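Local coordinates for metallo-beta-lactamase domain-containing protein (Enterococcus faecalis, PDB 2AZ4) that binds two zinc ions in a metallo-beta-lactamase fold and, judging from its family, may act as an RNA-binding exonuclease, at residues K117-S122 and A263-F268. Numbering follows the deposited sequence.
Sequences KMILNS and ANVERF
Ile119, on helix 114-123, faces the turn that leads into helix 265-274, and the two backbones come closest where its CA lies 6.0 Å from Ala263 CA. From the helix this one side chain makes the whole contact: CG2, anti to the backbone N, rests against Ala263, 3.7 Å from its CB. The other branch, with CG1 beside the backbone N (chi1 -64°), carries CD1 to Val265 tip to tip; Ile119 CD1 lies 3.2 Å from Val265 CG2, tighter than normal van der Waals packing. All three residues are buried, and Leu289 and Phe293 of helix 283-293 also pack on Val265. Between Ala263 and Val265, Asn264, whose CB points away from helix 114-123, N-caps helix 265-274: OD1 accepts a weak bond from Arg267 N at 3.3 Å and is also bound by His195. Glu237 accepts a hydrogen bond from Asn264 ND2 and forms a salt bridge with Arg267. The contact joins a helix of the metallo-beta-lactamase domain to the start of a helix that follows strand 256-260 of the six-stranded parallel sheet, beside the dinuclear zinc site: the side chains of Ala263 and the zinc ligand His94 are about 4 Å apart.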
loop_
_atom_site.group_PDB
_atom_site.type_symbol
_atom_site.label_atom_id
_atom_site.label_comp_id
_atom_site.label_asym_id
_atom_site.label_seq_id
_atom_site.Cartn_x
_atom_site.Cartn_y
_atom_site.Cartn_z
ATOM N N LYS A 117 4.892 9.389 3.073
ATOM C CA LYS A 117 5.441 10.411 2.173
ATOM C C LYS A 117 6.842 10.033 1.617
ATOM O O LYS A 117 7.086 10.155 0.402
ATOM C CB LYS A 117 5.441 11.774 2.878
ATOM C CG LYS A 117 6.022 12.926 2.054
ATOM C CD LYS A 117 6.135 14.169 2.911
ATOM C CE LYS A 117 6.937 15.225 2.162
ATOM N NZ LYS A 117 6.856 16.582 2.781
ATOM N N MET A 118 7.742 9.574 2.502
ATOM C CA MET A 118 9.060 9.055 2.109
ATOM C C MET A 118 8.959 7.916 1.097
ATOM O O MET A 118 9.631 7.947 0.057
ATOM C CB MET A 118 9.847 8.524 3.318
ATOM C CG MET A 118 10.302 9.587 4.285
ATOM S SD MET A 118 11.126 8.999 5.799
ATOM C CE MET A 118 11.844 10.571 6.047
ATOM N N ILE A 119 8.181 6.883 1.453
ATOM C CA ILE A 119 7.938 5.712 0.584
ATOM C C ILE A 119 7.479 6.120 -0.821
ATOM O O ILE A 119 8.054 5.714 -1.831
ATOM C CB ILE A 119 6.913 4.717 1.258
ATOM C CG1 ILE A 119 7.472 4.126 2.562
ATOM C CG2 ILE A 119 6.482 3.577 0.320
ATOM C CD1 ILE A 119 8.869 3.582 2.433
ATOM N N LEU A 120 6.446 6.948 -0.870
ATOM C CA LEU A 120 5.791 7.322 -2.102
ATOM C C LEU A 120 6.764 8.057 -3.012
ATOM O O LEU A 120 6.844 7.766 -4.216
ATOM C CB LEU A 120 4.609 8.225 -1.762
ATOM C CG LEU A 120 3.295 8.232 -2.527
ATOM C CD1 LEU A 120 2.950 6.895 -3.222
ATOM C CD2 LEU A 120 2.201 8.657 -1.556
ATOM N N ASN A 121 7.512 8.996 -2.431
ATOM C CA ASN A 121 8.457 9.787 -3.205
ATOM C C ASN A 121 9.550 8.900 -3.828
ATOM O O ASN A 121 10.055 9.199 -4.903
ATOM C CB ASN A 121 9.054 10.916 -2.359
ATOM C CG ASN A 121 8.227 12.178 -2.422
ATOM O OD1 ASN A 121 7.456 12.465 -1.529
ATOM N ND2 ASN A 121 8.355 12.915 -3.505
ATOM N N SER A 122 9.881 7.806 -3.146
ATOM C CA SER A 122 10.811 6.802 -3.655
ATOM C C SER A 122 10.152 5.884 -4.692
ATOM O O SER A 122 10.722 5.648 -5.765
ATOM C CB SER A 122 11.361 5.972 -2.496
ATOM O OG SER A 122 12.162 4.908 -2.963
ATOM N N ALA A 263 7.824 -0.828 -0.675
ATOM C CA ALA A 263 7.043 -0.241 0.418
ATOM C C ALA A 263 7.123 -1.053 1.725
ATOM O O ALA A 263 6.879 -0.510 2.804
ATOM C CB ALA A 263 5.580 -0.004 -0.010
ATOM N N ASN A 264 7.476 -2.336 1.632
ATOM C CA ASN A 264 7.673 -3.160 2.845
ATOM C C ASN A 264 9.078 -3.028 3.411
ATOM O O ASN A 264 9.857 -3.994 3.455
ATOM C CB ASN A 264 7.328 -4.640 2.600
ATOM C CG ASN A 264 6.962 -5.356 3.874
ATOM O OD1 ASN A 264 7.321 -4.919 4.975
ATOM N ND2 ASN A 264 6.238 -6.466 3.742
ATOM N N VAL A 265 9.396 -1.825 3.881
ATOM C CA VAL A 265 10.763 -1.493 4.274
ATOM C C VAL A 265 11.194 -2.326 5.479
ATOM O O VAL A 265 12.344 -2.731 5.579
ATOM C CB VAL A 265 10.923 -0.001 4.584
ATOM C CG1 VAL A 265 12.389 0.364 4.569
ATOM C CG2 VAL A 265 10.233 0.853 3.515
ATOM N N GLU A 266 10.254 -2.597 6.382
ATOM C CA GLU A 266 10.573 -3.372 7.582
ATOM C C GLU A 266 10.927 -4.816 7.305
ATOM O O GLU A 266 11.691 -5.405 8.062
ATOM C CB GLU A 266 9.431 -3.317 8.590
ATOM C CG GLU A 266 9.456 -2.113 9.498
ATOM C CD GLU A 266 8.575 -2.328 10.725
ATOM O OE1 GLU A 266 9.033 -2.992 11.686
ATOM O OE2 GLU A 266 7.420 -1.870 10.698
ATOM N N ARG A 267 10.342 -5.411 6.265
ATOM C CA ARG A 267 10.751 -6.754 5.874
ATOM C C ARG A 267 12.219 -6.729 5.431
ATOM O O ARG A 267 13.002 -7.577 5.849
ATOM C CB ARG A 267 9.856 -7.348 4.775
ATOM C CG ARG A 267 10.282 -8.759 4.353
ATOM C CD ARG A 267 9.361 -9.417 3.304
ATOM N NE ARG A 267 7.971 -9.508 3.759
ATOM C CZ ARG A 267 6.960 -9.927 2.995
ATOM N NH1 ARG A 267 7.196 -10.329 1.750
ATOM N NH2 ARG A 267 5.713 -9.942 3.471
ATOM N N PHE A 268 12.597 -5.756 4.599
ATOM C CA PHE A 268 14.018 -5.615 4.212
ATOM C C PHE A 268 14.917 -5.429 5.422
ATOM O O PHE A 268 15.920 -6.141 5.569
ATOM C CB PHE A 268 14.203 -4.480 3.217
ATOM C CG PHE A 268 13.767 -4.829 1.834
ATOM C CD1 PHE A 268 14.667 -5.448 0.937
ATOM C CD2 PHE A 268 12.452 -4.576 1.413
ATOM C CE1 PHE A 268 14.275 -5.768 -0.373
ATOM C CE2 PHE A 268 12.042 -4.910 0.101
ATOM C CZ PHE A 268 12.953 -5.500 -0.799
#